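Local coordinates for methanol--corrinoid protein co-methyltransferase (Methanosarcina barkeri, PDB 2I2X) that transfers the methyl group of methanol to the cob(I)amide cofactor bound to its partner corrinoid protein MtaC, during methanogenesis from methanol, at residues Met304-Val315 / Trp329-Met340; Glu16-Tyr24 / Glu33-Pro41. One frame throughout, in Å; residues are numbered along the deposited sequence.

Interaction 1: Met304-Val315 / Trp329-Met340. With K (potassium ion), chain S.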
loop_
_atom_site.group_PDB
_atom_site.type_symbol
_atom_site.label_atom_id
_atom_site.label_comp_id
_atom_site.label_asym_id
_atom_site.label_seq_id
_atom_site.Cartn_x
_atom_site.Cartn_y
_atom_site.Cartn_z
ATOM N N MET A 304 8.198 -11.056 -11.740
ATOM C CA MET A 304 9.324 -10.123 -11.785
ATOM C C MET A 304 10.450 -10.754 -12.596
ATOM O O MET A 304 11.372 -10.055 -13.070
ATOM C CB MET A 304 9.866 -9.784 -10.370
ATOM C CG MET A 304 9.014 -8.842 -9.498
ATOM S SD MET A 304 9.672 -8.298 -7.865
ATOM C CE MET A 304 9.407 -9.827 -7.019
ATOM N N GLN A 305 10.353 -12.073 -12.760
ATOM C CA GLN A 305 11.441 -12.919 -13.238
ATOM C C GLN A 305 12.139 -12.322 -14.467
ATOM O O GLN A 305 13.343 -12.474 -14.633
ATOM C CB GLN A 305 10.891 -14.317 -13.547
ATOM C CG GLN A 305 9.951 -14.335 -14.774
ATOM C CD GLN A 305 9.085 -15.576 -14.890
ATOM O OE1 GLN A 305 9.451 -16.671 -14.471
ATOM N NE2 GLN A 305 7.927 -15.405 -15.506
ATOM N N CYS A 306 11.355 -11.681 -15.339
ATOM C CA CYS A 306 11.874 -11.064 -16.537
ATOM C C CYS A 306 11.218 -9.730 -16.852
ATOM O O CYS A 306 11.208 -9.328 -18.004
ATOM C CB CYS A 306 11.723 -11.987 -17.739
ATOM S SG CYS A 306 12.517 -13.606 -17.576
ATOM N N CYS A 307 10.678 -9.030 -15.865
ATOM C CA CYS A 307 10.057 -7.752 -16.154
ATOM C C CYS A 307 11.094 -6.712 -16.566
ATOM O O CYS A 307 12.248 -6.838 -16.236
ATOM C CB CYS A 307 9.274 -7.242 -14.950
ATOM S SG CYS A 307 10.324 -6.805 -13.533
ATOM N N ASP A 308 10.660 -5.677 -17.277
ATOM C CA ASP A 308 11.502 -4.529 -17.550
ATOM C C ASP A 308 11.013 -3.342 -16.745
ATOM O O ASP A 308 11.824 -2.548 -16.231
ATOM C CB ASP A 308 11.551 -4.226 -19.044
ATOM C CG ASP A 308 12.124 -5.406 -19.847
ATOM O OD1 ASP A 308 13.370 -5.453 -20.038
ATOM O OD2 ASP A 308 11.334 -6.303 -20.254
ATOM N N CYS A 309 9.691 -3.221 -16.620
ATOM C CA CYS A 309 9.092 -2.220 -15.725
ATOM C C CYS A 309 8.172 -2.922 -14.742
ATOM O O CYS A 309 7.696 -4.024 -15.013
ATOM C CB CYS A 309 8.385 -1.115 -16.514
ATOM S SG CYS A 309 9.409 -0.543 -17.915
ATOM N N TRP A 310 7.951 -2.298 -13.594
ATOM C CA TRP A 310 7.302 -2.959 -12.464
ATOM C C TRP A 310 6.270 -1.994 -11.932
ATOM O O TRP A 310 6.609 -0.870 -11.531
ATOM C CB TRP A 310 8.346 -3.293 -11.424
ATOM C CG TRP A 310 7.916 -4.041 -10.186
ATOM C CD1 TRP A 310 8.204 -3.689 -8.892
ATOM C CD2 TRP A 310 7.198 -5.279 -10.114
ATOM N NE1 TRP A 310 7.697 -4.618 -8.019
ATOM C CE2 TRP A 310 7.084 -5.615 -8.738
ATOM C CE3 TRP A 310 6.640 -6.141 -11.071
ATOM C CZ2 TRP A 310 6.428 -6.779 -8.288
ATOM C CZ3 TRP A 310 5.990 -7.304 -10.628
ATOM C CH2 TRP A 310 5.889 -7.608 -9.241
ATOM N N SER A 311 5.009 -2.438 -11.982
ATOM C CA SER A 311 3.868 -1.599 -11.700
ATOM C C SER A 311 2.987 -2.028 -10.487
ATOM O O SER A 311 2.980 -3.194 -10.103
ATOM C CB SER A 311 3.031 -1.537 -12.973
ATOM O OG SER A 311 1.703 -1.107 -12.712
ATOM N N ASN A 312 2.241 -1.066 -9.928
ATOM C CA ASN A 312 1.270 -1.306 -8.839
ATOM C C ASN A 312 -0.153 -1.387 -9.357
ATOM O O ASN A 312 -1.109 -1.428 -8.562
ATOM C CB ASN A 312 1.308 -0.152 -7.820
ATOM C CG ASN A 312 0.788 1.139 -8.420
ATOM O OD1 ASN A 312 1.272 1.558 -9.460
ATOM N ND2 ASN A 312 -0.231 1.751 -7.797
ATOM N N GLU A 313 -0.287 -1.349 -10.694
ATOM C CA GLU A 313 -1.549 -1.556 -11.426
ATOM C C GLU A 313 -2.466 -0.357 -11.291
ATOM O O GLU A 313 -2.773 0.314 -12.269
ATOM C CB GLU A 313 -2.246 -2.854 -11.002
ATOM C CG GLU A 313 -3.642 -3.071 -11.579
ATOM C CD GLU A 313 -3.701 -3.056 -13.115
ATOM O OE1 GLU A 313 -4.836 -2.961 -13.641
ATOM O OE2 GLU A 313 -2.642 -3.144 -13.797
ATOM N N SER A 314 -2.887 -0.075 -10.065
ATOM C CA SER A 314 -3.727 1.068 -9.794
ATOM C C SER A 314 -4.018 1.220 -8.301
ATOM O O SER A 314 -4.095 0.233 -7.561
ATOM C CB SER A 314 -5.047 0.937 -10.530
ATOM O OG SER A 314 -5.643 2.219 -10.574
ATOM N N VAL A 315 -4.204 2.461 -7.879
ATOM C CA VAL A 315 -4.634 2.770 -6.536
ATOM C C VAL A 315 -5.312 4.136 -6.598
ATOM O O VAL A 315 -4.911 5.002 -7.400
ATOM C CB VAL A 315 -3.420 2.821 -5.574
ATOM C CG1 VAL A 315 -2.449 3.995 -5.952
ATOM C CG2 VAL A 315 -3.862 2.867 -4.081
ATOM N N TRP A 329 3.282 3.588 -2.719
ATOM C CA TRP A 329 3.447 2.506 -3.673
ATOM C C TRP A 329 4.608 2.747 -4.621
ATOM O O TRP A 329 5.290 1.782 -4.976
ATOM C CB TRP A 329 2.161 2.175 -4.404
ATOM C CG TRP A 329 1.135 1.563 -3.514
ATOM C CD1 TRP A 329 0.098 2.217 -2.867
ATOM C CD2 TRP A 329 1.038 0.190 -3.135
ATOM N NE1 TRP A 329 -0.627 1.319 -2.124
ATOM C CE2 TRP A 329 -0.075 0.072 -2.270
ATOM C CE3 TRP A 329 1.789 -0.941 -3.427
ATOM C CZ2 TRP A 329 -0.454 -1.135 -1.699
ATOM C CZ3 TRP A 329 1.409 -2.167 -2.864
ATOM C CH2 TRP A 329 0.294 -2.249 -2.003
ATOM N N SER A 330 4.891 3.998 -4.980
ATOM C CA SER A 330 6.069 4.239 -5.823
ATOM C C SER A 330 7.356 3.879 -5.108
ATOM O O SER A 330 8.274 3.318 -5.717
ATOM C CB SER A 330 6.131 5.666 -6.420
ATOM O OG SER A 330 5.988 6.676 -5.428
ATOM N N GLU A 331 7.427 4.186 -3.815
ATOM C CA GLU A 331 8.611 3.840 -3.018
ATOM C C GLU A 331 8.855 2.311 -2.973
ATOM O O GLU A 331 9.985 1.863 -3.202
ATOM C CB GLU A 331 8.573 4.491 -1.613
ATOM C CG GLU A 331 9.701 3.998 -0.619
ATOM C CD GLU A 331 9.977 4.927 0.563
ATOM O OE1 GLU A 331 9.681 6.142 0.467
ATOM O OE2 GLU A 331 10.503 4.449 1.601
ATOM N N THR A 332 7.812 1.519 -2.717
ATOM C CA THR A 332 7.925 0.054 -2.760
ATOM C C THR A 332 8.359 -0.448 -4.172
ATOM O O THR A 332 9.293 -1.255 -4.308
ATOM C CB THR A 332 6.609 -0.607 -2.299
ATOM O OG1 THR A 332 6.116 0.035 -1.106
ATOM C CG2 THR A 332 6.816 -2.044 -2.019
ATOM N N LEU A 333 7.709 0.049 -5.224
ATOM C CA LEU A 333 8.096 -0.328 -6.570
ATOM C C LEU A 333 9.557 -0.008 -6.825
ATOM O O LEU A 333 10.330 -0.868 -7.280
ATOM C CB LEU A 333 7.242 0.394 -7.635
ATOM C CG LEU A 333 5.752 0.095 -7.678
ATOM C CD1 LEU A 333 5.069 1.086 -8.499
ATOM C CD2 LEU A 333 5.454 -1.338 -8.165
ATOM N N ALA A 334 9.952 1.221 -6.512
ATOM C CA ALA A 334 11.323 1.625 -6.792
ATOM C C ALA A 334 12.334 0.786 -6.008
ATOM O O ALA A 334 13.434 0.505 -6.494
ATOM C CB ALA A 334 11.521 3.096 -6.523
ATOM N N TYR A 335 11.962 0.375 -4.804
ATOM C CA TYR A 335 12.860 -0.452 -4.033
ATOM C C TYR A 335 12.935 -1.862 -4.625
ATOM O O TYR A 335 14.006 -2.463 -4.674
ATOM C CB TYR A 335 12.415 -0.482 -2.567
ATOM C CG TYR A 335 13.077 0.540 -1.661
ATOM C CD1 TYR A 335 14.472 0.586 -1.523
ATOM C CD2 TYR A 335 12.315 1.430 -0.911
ATOM C CE1 TYR A 335 15.091 1.498 -0.682
ATOM C CE2 TYR A 335 12.927 2.356 -0.067
ATOM C CZ TYR A 335 14.321 2.394 0.041
ATOM O OH TYR A 335 14.934 3.290 0.920
ATOM N N ASP A 336 11.790 -2.395 -5.075
ATOM C CA ASP A 336 11.764 -3.699 -5.753
ATOM C C ASP A 336 12.701 -3.610 -6.938
ATOM O O ASP A 336 13.461 -4.537 -7.187
ATOM C CB ASP A 336 10.355 -4.085 -6.237
ATOM C CG ASP A 336 9.425 -4.466 -5.108
ATOM O OD1 ASP A 336 9.915 -4.889 -4.052
ATOM O OD2 ASP A 336 8.193 -4.320 -5.258
ATOM N N CYS A 337 12.658 -2.488 -7.659
ATOM C CA CYS A 337 13.563 -2.309 -8.779
ATOM C C CYS A 337 15.010 -2.239 -8.316
ATOM O O CYS A 337 15.889 -2.815 -8.965
ATOM C CB CYS A 337 13.180 -1.110 -9.656
ATOM S SG CYS A 337 11.608 -1.356 -10.655
ATOM N N ALA A 338 15.274 -1.578 -7.190
ATOM C CA ALA A 338 16.652 -1.407 -6.748
ATOM C C ALA A 338 17.342 -2.766 -6.452
ATOM O O ALA A 338 18.530 -2.959 -6.757
ATOM C CB ALA A 338 16.752 -0.423 -5.556
ATOM N N LEU A 339 16.574 -3.710 -5.931
ATOM C CA LEU A 339 17.038 -5.069 -5.648
ATOM C C LEU A 339 17.415 -5.741 -6.945
ATOM O O LEU A 339 18.508 -6.335 -7.100
ATOM C CB LEU A 339 15.928 -5.875 -4.937
ATOM C CG LEU A 339 16.326 -7.291 -4.513
ATOM C CD1 LEU A 339 17.442 -7.244 -3.436
ATOM C CD2 LEU A 339 15.102 -8.142 -4.063
ATOM N N MET A 340 16.512 -5.629 -7.908
ATOM C CA MET A 340 16.749 -6.246 -9.194
ATOM C C MET A 340 17.986 -5.601 -9.799
ATOM O O MET A 340 18.862 -6.318 -10.261
ATOM C CB MET A 340 15.517 -6.147 -10.100
ATOM C CG MET A 340 14.448 -7.226 -9.800
ATOM S SD MET A 340 13.025 -7.120 -10.920
ATOM C CE MET A 340 12.161 -5.657 -10.314
HETATM K K K S . -5.736 -1.191 -16.097
#

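Interaction 2: Glu16-Tyr24 / Glu33-Pro41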
loop_
_atom_site.group_PDB
_atom_site.type_symbol
_atom_site.label_atom_id
_atom_site.label_comp_id
_atom_site.label_asym_id
_atom_site.label_seq_id
_atom_site.Cartn_x
_atom_site.Cartn_y
_atom_site.Cartn_z
ATOM N N GLU A 16 18.207 -17.436 -21.470
ATOM C CA GLU A 16 18.768 -16.169 -21.948
ATOM C C GLU A 16 17.937 -14.984 -21.445
ATOM O O GLU A 16 18.393 -13.814 -21.480
ATOM C CB GLU A 16 18.770 -16.118 -23.494
ATOM C CG GLU A 16 20.030 -16.625 -24.182
ATOM C CD GLU A 16 19.937 -16.700 -25.732
ATOM O OE1 GLU A 16 18.908 -16.292 -26.352
ATOM O OE2 GLU A 16 20.934 -17.191 -26.336
ATOM N N MET A 17 16.702 -15.275 -21.039
ATOM C CA MET A 17 15.807 -14.248 -20.528
ATOM C C MET A 17 16.149 -13.820 -19.080
ATOM O O MET A 17 16.505 -14.643 -18.209
ATOM C CB MET A 17 14.368 -14.718 -20.621
ATOM C CG MET A 17 13.904 -15.012 -22.070
ATOM S SD MET A 17 12.223 -15.653 -22.107
ATOM C CE MET A 17 11.386 -14.096 -21.985
ATOM N N THR A 18 16.043 -12.521 -18.848
ATOM C CA THR A 18 16.291 -11.974 -17.553
ATOM C C THR A 18 15.482 -10.687 -17.394
ATOM O O THR A 18 14.868 -10.196 -18.367
ATOM C CB THR A 18 17.816 -11.767 -17.298
ATOM O OG1 THR A 18 18.057 -11.762 -15.893
ATOM C CG2 THR A 18 18.341 -10.455 -17.894
ATOM N N PHE A 19 15.479 -10.144 -16.170
ATOM C CA PHE A 19 14.785 -8.888 -15.927
ATOM C C PHE A 19 15.654 -7.650 -16.259
ATOM O O PHE A 19 16.889 -7.735 -16.240
ATOM C CB PHE A 19 14.214 -8.860 -14.518
ATOM C CG PHE A 19 15.221 -9.194 -13.414
ATOM C CD1 PHE A 19 15.015 -10.289 -12.588
ATOM C CD2 PHE A 19 16.314 -8.370 -13.170
ATOM C CE1 PHE A 19 15.917 -10.584 -11.534
ATOM C CE2 PHE A 19 17.205 -8.651 -12.153
ATOM C CZ PHE A 19 17.016 -9.766 -11.312
ATOM N N GLY A 20 15.016 -6.537 -16.616
ATOM C CA GLY A 20 15.718 -5.294 -16.938
ATOM C C GLY A 20 16.527 -5.288 -18.226
ATOM O O GLY A 20 17.127 -4.255 -18.631
ATOM N N VAL A 21 16.589 -6.446 -18.871
ATOM C CA VAL A 21 17.142 -6.447 -20.211
ATOM C C VAL A 21 16.260 -7.100 -21.256
ATOM O O VAL A 21 15.661 -8.158 -21.065
ATOM C CB VAL A 21 18.706 -6.854 -20.296
ATOM C CG1 VAL A 21 19.283 -7.253 -18.967
ATOM C CG2 VAL A 21 19.000 -7.858 -21.401
ATOM N N SER A 22 16.163 -6.420 -22.371
ATOM C CA SER A 22 15.568 -7.065 -23.509
ATOM C C SER A 22 16.461 -6.889 -24.716
ATOM O O SER A 22 17.299 -5.975 -24.762
ATOM C CB SER A 22 14.140 -6.592 -23.724
ATOM O OG SER A 22 14.061 -5.200 -23.547
ATOM N N LYS A 23 16.303 -7.809 -25.665
ATOM C CA LYS A 23 17.088 -7.800 -26.888
ATOM C C LYS A 23 16.946 -6.481 -27.652
ATOM O O LYS A 23 17.914 -5.990 -28.206
ATOM C CB LYS A 23 16.699 -8.980 -27.768
ATOM C CG LYS A 23 17.588 -9.134 -29.001
ATOM C CD LYS A 23 17.194 -10.337 -29.873
ATOM C CE LYS A 23 18.348 -10.713 -30.789
ATOM N NZ LYS A 23 17.868 -11.381 -31.999
ATOM N N TYR A 24 15.741 -5.923 -27.670
ATOM C CA TYR A 24 15.469 -4.693 -28.414
ATOM C C TYR A 24 15.039 -3.536 -27.516
ATOM O O TYR A 24 13.846 -3.251 -27.410
ATOM C CB TYR A 24 14.389 -4.938 -29.466
ATOM C CG TYR A 24 14.755 -6.050 -30.410
ATOM C CD1 TYR A 24 15.722 -5.844 -31.404
ATOM C CD2 TYR A 24 14.129 -7.304 -30.327
ATOM C CE1 TYR A 24 16.066 -6.856 -32.278
ATOM C CE2 TYR A 24 14.462 -8.328 -31.202
ATOM C CZ TYR A 24 15.433 -8.092 -32.172
ATOM O OH TYR A 24 15.810 -9.072 -33.032
ATOM N N GLU A 33 15.665 4.746 -20.637
ATOM C CA GLU A 33 15.812 3.599 -21.514
ATOM C C GLU A 33 15.248 2.356 -20.873
ATOM O O GLU A 33 15.415 2.122 -19.666
ATOM C CB GLU A 33 17.256 3.400 -21.927
ATOM C CG GLU A 33 17.835 4.539 -22.801
ATOM C CD GLU A 33 19.279 4.271 -23.180
ATOM O OE1 GLU A 33 19.830 3.283 -22.660
ATOM O OE2 GLU A 33 19.864 5.030 -23.998
ATOM N N ILE A 34 14.538 1.583 -21.693
ATOM C CA ILE A 34 13.745 0.461 -21.209
ATOM C C ILE A 34 14.248 -0.830 -21.815
ATOM O O ILE A 34 14.361 -0.929 -23.037
ATOM C CB ILE A 34 12.252 0.671 -21.522
ATOM C CG1 ILE A 34 11.838 2.076 -21.110
ATOM C CG2 ILE A 34 11.403 -0.399 -20.826
ATOM C CD1 ILE A 34 10.508 2.506 -21.621
ATOM N N GLY A 35 14.549 -1.805 -20.954
ATOM C CA GLY A 35 15.157 -3.062 -21.353
ATOM C C GLY A 35 16.632 -2.883 -21.624
ATOM O O GLY A 35 17.263 -3.719 -22.275
ATOM N N ALA A 36 17.196 -1.806 -21.089
ATOM C CA ALA A 36 18.596 -1.429 -21.317
ATOM C C ALA A 36 19.597 -1.799 -20.194
ATOM O O ALA A 36 20.682 -1.222 -20.113
ATOM C CB ALA A 36 18.672 0.102 -21.596
ATOM N N GLY A 37 19.280 -2.759 -19.340
ATOM C CA GLY A 37 20.215 -3.048 -18.254
ATOM C C GLY A 37 19.746 -2.484 -16.907
ATOM O O GLY A 37 20.532 -2.382 -16.007
ATOM N N TYR A 38 18.467 -2.096 -16.786
ATOM C CA TYR A 38 17.888 -1.742 -15.484
ATOM C C TYR A 38 16.352 -1.777 -15.476
ATOM O O TYR A 38 15.724 -1.314 -16.429
ATOM C CB TYR A 38 18.388 -0.381 -14.967
ATOM C CG TYR A 38 18.088 0.821 -15.836
ATOM C CD1 TYR A 38 18.993 1.258 -16.807
ATOM C CD2 TYR A 38 16.910 1.530 -15.669
ATOM C CE1 TYR A 38 18.718 2.388 -17.595
ATOM C CE2 TYR A 38 16.621 2.663 -16.442
ATOM C CZ TYR A 38 17.528 3.093 -17.402
ATOM O OH TYR A 38 17.230 4.250 -18.120
ATOM N N THR A 39 15.774 -2.304 -14.396
ATOM C CA THR A 39 14.326 -2.291 -14.231
ATOM C C THR A 39 13.863 -0.898 -13.816
ATOM O O THR A 39 14.618 -0.151 -13.190
ATOM C CB THR A 39 13.871 -3.320 -13.184
ATOM O OG1 THR A 39 14.516 -3.042 -11.928
ATOM C CG2 THR A 39 14.207 -4.753 -13.640
ATOM N N ILE A 40 12.633 -0.541 -14.168
ATOM C CA ILE A 40 12.100 0.790 -13.858
ATOM C C ILE A 40 10.733 0.689 -13.196
ATOM O O ILE A 40 9.860 -0.036 -13.696
ATOM C CB ILE A 40 11.915 1.637 -15.112
ATOM C CG1 ILE A 40 13.226 1.798 -15.876
ATOM C CG2 ILE A 40 11.401 3.002 -14.751
ATOM C CD1 ILE A 40 12.989 1.931 -17.369
ATOM N N PRO A 41 10.529 1.421 -12.072
ATOM C CA PRO A 41 9.179 1.400 -11.498
ATOM C C PRO A 41 8.213 2.202 -12.357
ATOM O O PRO A 41 8.586 3.226 -12.923
ATOM C CB PRO A 41 9.373 2.050 -10.118
ATOM C CG PRO A 41 10.571 2.954 -10.289
ATOM C CD PRO A 41 11.460 2.270 -11.299
#

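Interaction 1: Met304-Val315 / Trp329-Met340
A strand-helix pair of the TIM barrel closes here: Trp310, on strand 309-311, reaches across to Leu333 and Asp336 on the helix that follows. Trp310 CG lies anti to its own backbone nitrogen (chi1 -177°), which hangs the indole toward the helix. Its NE1 gives a nearly straight hydrogen bond to Asp336 OD2 (2.8 Å, 169°), in the indole plane but tilted out of the plane of the carboxylate, on its anti side; the two planes stand 64° apart. OD2 also bonds Thr290, and OD1 pairs with Lys289 of the second MtaB subunit. Leu333 CD2 makes a CH-pi contact 4.1 Å from the centroid of Trp310's five-membered ring, while Met304 CG sits over the other face, toward its rim. A leucine in place of Trp310 would probably cost Asp336 its indole N-H and open a gap between Leu333 and Met304. Toward the start of 304-315, Met340 SD lies 3.8 Å from Cys307 SG. Past the strand, Ser311 OG accepts from Glu313 N in an ST turn, and Glu313 OE1 binds potassium at 3.2 Å with Glu86 and Glu164. Ser314 touches the corrinoid, as expected of an active-site loop at the C-terminal end of a TIM-barrel strand.

Interaction 2: Glu16-Tyr24 / Glu33-Pro41
Gly20, Val21 and Ser22 meet Gly35, Ala36 and Gly37 in a backbone-to-backbone contact, a short antiparallel bridge in the N-terminal segment that leads into strand 40-43, the first strand of the TIM barrel. Val21 and Ala36 form a non-hydrogen-bonded pair whose side chains diverge, with one backbone bond to each side. Gly37 N donates to Gly20 O at 2.7 Å, somewhat bent (148°), and Ser22 N donates to Gly35 O at 2.9 Å and almost straight (171°). Gly35 O also receives a weaker CA-H...O contact from Val21 CA at 3.4 Å.

Gly20 and Gly35, both with positive phi, let the backbones come this close. A side chain on Gly35 would collide with Ser22 OG, which lies 3.3 Å from Gly35 CA, and one on Gly20 would press into the backbone between Tyr38 and Thr39. Gly37 is called for by its own conformation instead, since its backbone angles would jam a CB against the preceding carbonyl. Side chains add little across the bridge. The main one is Thr39: with OG1 placed between its backbone N and carbonyl carbon (chi1 58°), the methyl CG2 swings beside the backbone N and lies 3.6 Å from Gly20 N. That methyl also meets Phe19 CB at 4.2 Å, while the Phe19 ring packs on helix 349-361 and on Met340. Lys277 reaches in from helix 273-280 to bond the carbonyls of Thr18 and Val21, and Asn341 OD1 takes the N-H of Thr39.

Within 33-41 the chain doubles back: Tyr38 turns its CB away from 16-24, and its OH accepts a hydrogen bond from Glu33 N at 3.0 Å.

In the fold
From the N terminus, 16-24 runs into the small hairpin of strands 25-28 and 32-33, and interaction 2 closes that loop before the chain enters barrel strand 40-43. Most of the barrel then intervenes. Interaction 1 opens only at 304-315 and closes a short loop when helix 325-345 packs back on strand 309-311, so the two contacts follow in series, neither nested nor crossed. In space they adjoin, because strands 40-43 and 309-311 are parallel neighbours in the barrel sheet. Probable hydrogen bonds join Trp310 N to Ile40 O (3.0 Å) and Gly20 N to Cys307 O (2.8 Å), and Thr39 packs on Cys337. The N-terminal segment is thereby tied to the barrel's last strand and its helix.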